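Local coordinates for protein 2-polyprenyl-6-methoxyphenol hydroxylase-like FAD-dependent oxidoreductase (Streptomyces sp. NRRL 11266, PDB 6UI5) that binds flavin-adenine dinucleotide and probably works as a flavin-dependent oxidoreductase, at residues A118-E126 and S159-I167. Sequence-based numbering, arbitrary orientation.
Sequences ATRLTGFEE and SIVRKQAGI. With FAD (flavin-adenine dinucleotide), chain C.
Gln164 and Phe124 reach for each other from opposite directions. The Gln164 chain runs out extended from the helix, which carries the amide to the strand. There Gln164 OE1 accepts from Phe124 N at 2.9 Å. The donor lies in the carbonyl plane, but the bond is bent, with 141° at the hydrogen. The amide thus takes up a backbone N-H of strand 120-126, an outermost strand of its antiparallel sheet. Gly123 lies close by, its CA 3.2 Å from Gln164 OE1.

The Phe124 ring is nearly parallel to this amide, 15° between planes. With chi1 at 69°, Phe124 CG is flanked by both the backbone N and the carbonyl carbon, and the ring drops from the strand toward the helix. Its CE1 meets Gln164 CB at 3.6 Å. Farther out, Ala165 CB touches the ring edge in plane, 3.9 Å from Phe124 CZ. Leu151 and Val279, from two strands of the parallel sheet, also touch this ring.

The contact belongs to the Rossmann-type FAD-binding domain, and joins the three-stranded antiparallel sheet to short helix 160-164. Ser159 caps that helix, its OG accepting from Arg162 N. Nearer the cofactor, Leu121 CD2 packs on Val161 CG2 at 4.3 Å and also meets Ile160 CG2. The Leu121 backbone holds the adenine edge through two weak bonds: its N donates to FAD N1A (3.4 Å) and its O accepts from FAD N6A. Ile160 CD1 approaches that same FAD N6A to 3.9 Å, and also lies at the edge of the Arg120 guanidinium.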
loop_
_atom_site.group_PDB
_atom_site.type_symbol
_atom_site.label_atom_id
_atom_site.label_comp_id
_atom_site.label_asym_id
_atom_site.label_seq_id
_atom_site.Cartn_x
_atom_site.Cartn_y
_atom_site.Cartn_z
ATOM N N ALA A 118 -17.761 -11.065 39.919
ATOM C CA ALA A 118 -19.079 -10.536 40.297
ATOM C C ALA A 118 -18.989 -9.174 40.989
ATOM O O ALA A 118 -19.743 -8.872 41.914
ATOM C CB ALA A 118 -19.847 -11.535 41.180
ATOM N N THR A 119 -18.064 -8.338 40.540
ATOM C CA THR A 119 -17.908 -6.997 41.091
ATOM C C THR A 119 -17.862 -5.992 39.943
ATOM O O THR A 119 -17.110 -6.177 38.982
ATOM C CB THR A 119 -16.650 -6.904 41.970
ATOM O OG1 THR A 119 -16.666 -7.948 42.962
ATOM C CG2 THR A 119 -16.615 -5.579 42.680
ATOM N N ARG A 120 -18.699 -4.959 40.010
ATOM C CA ARG A 120 -18.782 -3.970 38.946
ATOM C C ARG A 120 -18.262 -2.625 39.422
ATOM O O ARG A 120 -18.574 -2.182 40.531
ATOM C CB ARG A 120 -20.212 -3.790 38.435
ATOM C CG ARG A 120 -20.359 -2.554 37.548
ATOM C CD ARG A 120 -21.804 -2.212 37.202
ATOM N NE ARG A 120 -22.436 -3.279 36.437
ATOM C CZ ARG A 120 -22.194 -3.516 35.151
ATOM N NH1 ARG A 120 -22.820 -4.514 34.541
ATOM N NH2 ARG A 120 -21.329 -2.755 34.481
ATOM N N LEU A 121 -17.492 -1.973 38.566
ATOM C CA LEU A 121 -17.105 -0.590 38.778
ATOM C C LEU A 121 -18.177 0.310 38.178
ATOM O O LEU A 121 -18.413 0.286 36.962
ATOM C CB LEU A 121 -15.736 -0.317 38.152
ATOM C CG LEU A 121 -15.161 1.053 38.439
ATOM C CD1 LEU A 121 -13.702 0.867 38.590
ATOM C CD2 LEU A 121 -15.433 1.990 37.288
ATOM N N THR A 122 -18.827 1.104 39.027
ATOM C CA THR A 122 -19.870 2.004 38.563
ATOM C C THR A 122 -19.386 3.425 38.326
ATOM O O THR A 122 -20.051 4.172 37.600
ATOM C CB THR A 122 -21.008 2.024 39.569
ATOM O OG1 THR A 122 -20.551 2.648 40.777
ATOM C CG2 THR A 122 -21.395 0.605 39.878
ATOM N N GLY A 123 -18.262 3.819 38.914
ATOM C CA GLY A 123 -17.720 5.140 38.649
ATOM C C GLY A 123 -16.468 5.400 39.459
ATOM O O GLY A 123 -15.976 4.533 40.198
ATOM N N PHE A 124 -15.977 6.632 39.326
ATOM C CA PHE A 124 -14.742 7.070 39.963
ATOM C C PHE A 124 -14.645 8.585 39.859
ATOM O O PHE A 124 -15.202 9.196 38.939
ATOM C CB PHE A 124 -13.523 6.427 39.299
ATOM C CG PHE A 124 -13.277 6.920 37.900
ATOM C CD1 PHE A 124 -14.037 6.445 36.838
ATOM C CD2 PHE A 124 -12.288 7.862 37.643
ATOM C CE1 PHE A 124 -13.815 6.901 35.542
ATOM C CE2 PHE A 124 -12.056 8.315 36.349
ATOM C CZ PHE A 124 -12.824 7.838 35.301
ATOM N N GLU A 125 -13.904 9.188 40.791
ATOM C CA GLU A 125 -13.590 10.605 40.654
ATOM C C GLU A 125 -12.132 10.885 41.004
ATOM O O GLU A 125 -11.580 10.335 41.963
ATOM C CB GLU A 125 -14.519 11.483 41.510
ATOM C CG GLU A 125 -13.956 12.880 41.761
ATOM C CD GLU A 125 -15.015 13.970 41.861
ATOM O OE1 GLU A 125 -16.221 13.650 41.837
ATOM O OE2 GLU A 125 -14.639 15.160 41.961
ATOM N N GLU A 126 -11.512 11.740 40.199
ATOM C CA GLU A 126 -10.181 12.232 40.509
ATOM C C GLU A 126 -10.275 13.294 41.596
ATOM O O GLU A 126 -11.046 14.251 41.475
ATOM C CB GLU A 126 -9.530 12.807 39.250
ATOM C CG GLU A 126 -8.146 13.413 39.465
ATOM C CD GLU A 126 -7.052 12.619 38.768
ATOM O OE1 GLU A 126 -5.863 12.823 39.102
ATOM O OE2 GLU A 126 -7.384 11.792 37.886
ATOM N N SER A 159 -15.912 0.438 27.451
ATOM C CA SER A 159 -15.256 0.736 28.717
ATOM C C SER A 159 -15.962 1.880 29.433
ATOM O O SER A 159 -15.998 3.007 28.931
ATOM C CB SER A 159 -13.793 1.089 28.462
ATOM O OG SER A 159 -13.165 1.583 29.635
ATOM N N ILE A 160 -16.533 1.593 30.605
ATOM C CA ILE A 160 -17.028 2.668 31.457
ATOM C C ILE A 160 -15.884 3.608 31.829
ATOM O O ILE A 160 -16.054 4.834 31.865
ATOM C CB ILE A 160 -17.722 2.098 32.711
ATOM C CG1 ILE A 160 -19.092 1.480 32.368
ATOM C CG2 ILE A 160 -17.878 3.182 33.774
ATOM C CD1 ILE A 160 -19.062 -0.014 32.015
ATOM N N VAL A 161 -14.700 3.056 32.115
ATOM C CA VAL A 161 -13.584 3.901 32.545
ATOM C C VAL A 161 -13.250 4.924 31.473
ATOM O O VAL A 161 -13.081 6.117 31.749
ATOM C CB VAL A 161 -12.345 3.063 32.908
ATOM C CG1 VAL A 161 -11.212 4.002 33.318
ATOM C CG2 VAL A 161 -12.633 2.084 34.053
ATOM N N ARG A 162 -13.147 4.479 30.231
ATOM C CA ARG A 162 -12.843 5.429 29.179
ATOM C C ARG A 162 -13.902 6.528 29.093
ATOM O O ARG A 162 -13.593 7.727 29.079
ATOM C CB ARG A 162 -12.752 4.689 27.867
ATOM C CG ARG A 162 -12.770 5.647 26.775
ATOM C CD ARG A 162 -12.818 4.910 25.577
ATOM N NE ARG A 162 -14.070 4.217 25.556
ATOM C CZ ARG A 162 -14.207 3.212 24.723
ATOM N NH1 ARG A 162 -13.115 2.830 24.046
ATOM N NH2 ARG A 162 -15.329 2.517 24.593
ATOM N N LYS A 163 -15.164 6.123 28.996
ATOM C CA LYS A 163 -16.224 7.092 28.752
ATOM C C LYS A 163 -16.316 8.115 29.881
ATOM O O LYS A 163 -16.342 9.327 29.631
ATOM C CB LYS A 163 -17.546 6.356 28.545
ATOM C CG LYS A 163 -17.558 5.411 27.336
ATOM C CD LYS A 163 -18.810 4.526 27.362
ATOM C CE LYS A 163 -18.783 3.441 26.284
ATOM N NZ LYS A 163 -18.668 4.002 24.914
ATOM N N GLN A 164 -16.312 7.653 31.124
ATOM C CA GLN A 164 -16.425 8.580 32.246
ATOM C C GLN A 164 -15.217 9.515 32.361
ATOM O O GLN A 164 -15.377 10.669 32.783
ATOM C CB GLN A 164 -16.623 7.794 33.536
ATOM C CG GLN A 164 -17.305 8.573 34.631
ATOM C CD GLN A 164 -17.663 7.683 35.797
ATOM O OE1 GLN A 164 -16.966 7.661 36.818
ATOM N NE2 GLN A 164 -18.739 6.919 35.644
ATOM N N ALA A 165 -14.008 9.043 32.006
ATOM C CA ALA A 165 -12.845 9.921 31.907
ATOM C C ALA A 165 -12.932 10.859 30.712
ATOM O O ALA A 165 -12.054 11.715 30.546
ATOM C CB ALA A 165 -11.546 9.101 31.810
ATOM N N GLY A 166 -13.941 10.700 29.864
ATOM C CA GLY A 166 -14.120 11.616 28.749
ATOM C C GLY A 166 -13.029 11.626 27.697
ATOM O O GLY A 166 -12.685 12.701 27.181
ATOM N N ILE A 167 -12.473 10.464 27.350
ATOM C CA ILE A 167 -11.514 10.379 26.252
ATOM C C ILE A 167 -12.238 9.926 24.990
ATOM O O ILE A 167 -12.975 8.935 24.996
ATOM C CB ILE A 167 -10.316 9.460 26.583
ATOM C CG1 ILE A 167 -10.711 8.023 26.602
ATOM C CG2 ILE A 167 -9.719 9.726 27.961
ATOM C CD1 ILE A 167 -9.674 7.174 27.129
HETATM P PA FAD C . -12.164 -8.060 27.050
HETATM O O1A FAD C . -11.711 -9.400 26.515
HETATM O O2A FAD C . -13.410 -7.636 26.292
HETATM O O5B FAD C . -12.308 -8.095 28.701
HETATM C C5B FAD C . -12.898 -6.999 29.383
HETATM C C4B FAD C . -13.440 -7.510 30.757
HETATM O O4B FAD C . -13.873 -6.546 31.532
HETATM C C3B FAD C . -14.668 -8.423 30.530
HETATM O O3B FAD C . -14.586 -9.475 31.390
HETATM C C2B FAD C . -15.870 -7.525 30.882
HETATM O O2B FAD C . -17.033 -8.409 31.155
HETATM C C1B FAD C . -15.424 -6.921 31.950
HETATM N N9A FAD C . -16.039 -5.649 32.275
HETATM C C8A FAD C . -16.502 -4.723 31.406
HETATM N N7A FAD C . -16.926 -3.659 32.120
HETATM C C5A FAD C . -16.703 -3.923 33.430
HETATM C C6A FAD C . -16.937 -3.195 34.590
HETATM N N6A FAD C . -17.492 -1.908 34.982
HETATM N N1A FAD C . -16.624 -3.703 35.785
HETATM C C2A FAD C . -16.063 -4.929 35.876
HETATM N N3A FAD C . -15.820 -5.638 34.736
HETATM C C4A FAD C . -16.141 -5.142 33.521
HETATM N N1 FAD C . -8.401 -12.231 19.592
HETATM C C2 FAD C . -7.284 -12.954 18.917
HETATM O O2 FAD C . -6.162 -12.849 19.289
HETATM N N3 FAD C . -7.598 -13.831 17.752
HETATM C C4 FAD C . -8.986 -13.961 17.304
HETATM O O4 FAD C . -9.268 -14.651 16.383
HETATM C C4X FAD C . -10.089 -13.213 18.009
HETATM N N5 FAD C . -11.436 -13.379 17.514
HETATM C C5X FAD C . -12.541 -12.645 18.178
HETATM C C6 FAD C . -13.839 -12.809 17.687
HETATM C C7 FAD C . -14.896 -12.140 18.293
HETATM C C7M FAD C . -16.173 -12.507 17.549
HETATM C C8 FAD C . -14.686 -11.300 19.398
HETATM C C8M FAD C . -15.914 -10.607 20.003
HETATM C C9 FAD C . -13.381 -11.131 19.894
HETATM C C9A FAD C . -12.291 -11.799 19.287
HETATM N N10 FAD C . -10.879 -11.620 19.800
HETATM C C10 FAD C . -9.799 -12.352 19.145
HETATM C "C1'" FAD C . -10.654 -10.762 20.980
HETATM C "C2'" FAD C . -9.679 -9.575 20.884
HETATM O "O2'" FAD C . -8.365 -9.975 21.019
HETATM C "C3'" FAD C . -9.889 -8.627 22.063
HETATM O "O3'" FAD C . -9.185 -7.462 21.771
HETATM C "C4'" FAD C . -9.357 -9.121 23.424
HETATM O "O4'" FAD C . -9.928 -10.321 23.865
HETATM C "C5'" FAD C . -9.784 -8.016 24.398
HETATM O "O5'" FAD C . -9.051 -8.084 25.590
HETATM P P FAD C . -9.406 -7.070 26.845
HETATM O O1P FAD C . -8.975 -7.725 28.136
HETATM O O2P FAD C . -8.851 -5.667 26.690
HETATM O O3P FAD C . -11.046 -6.873 26.773
#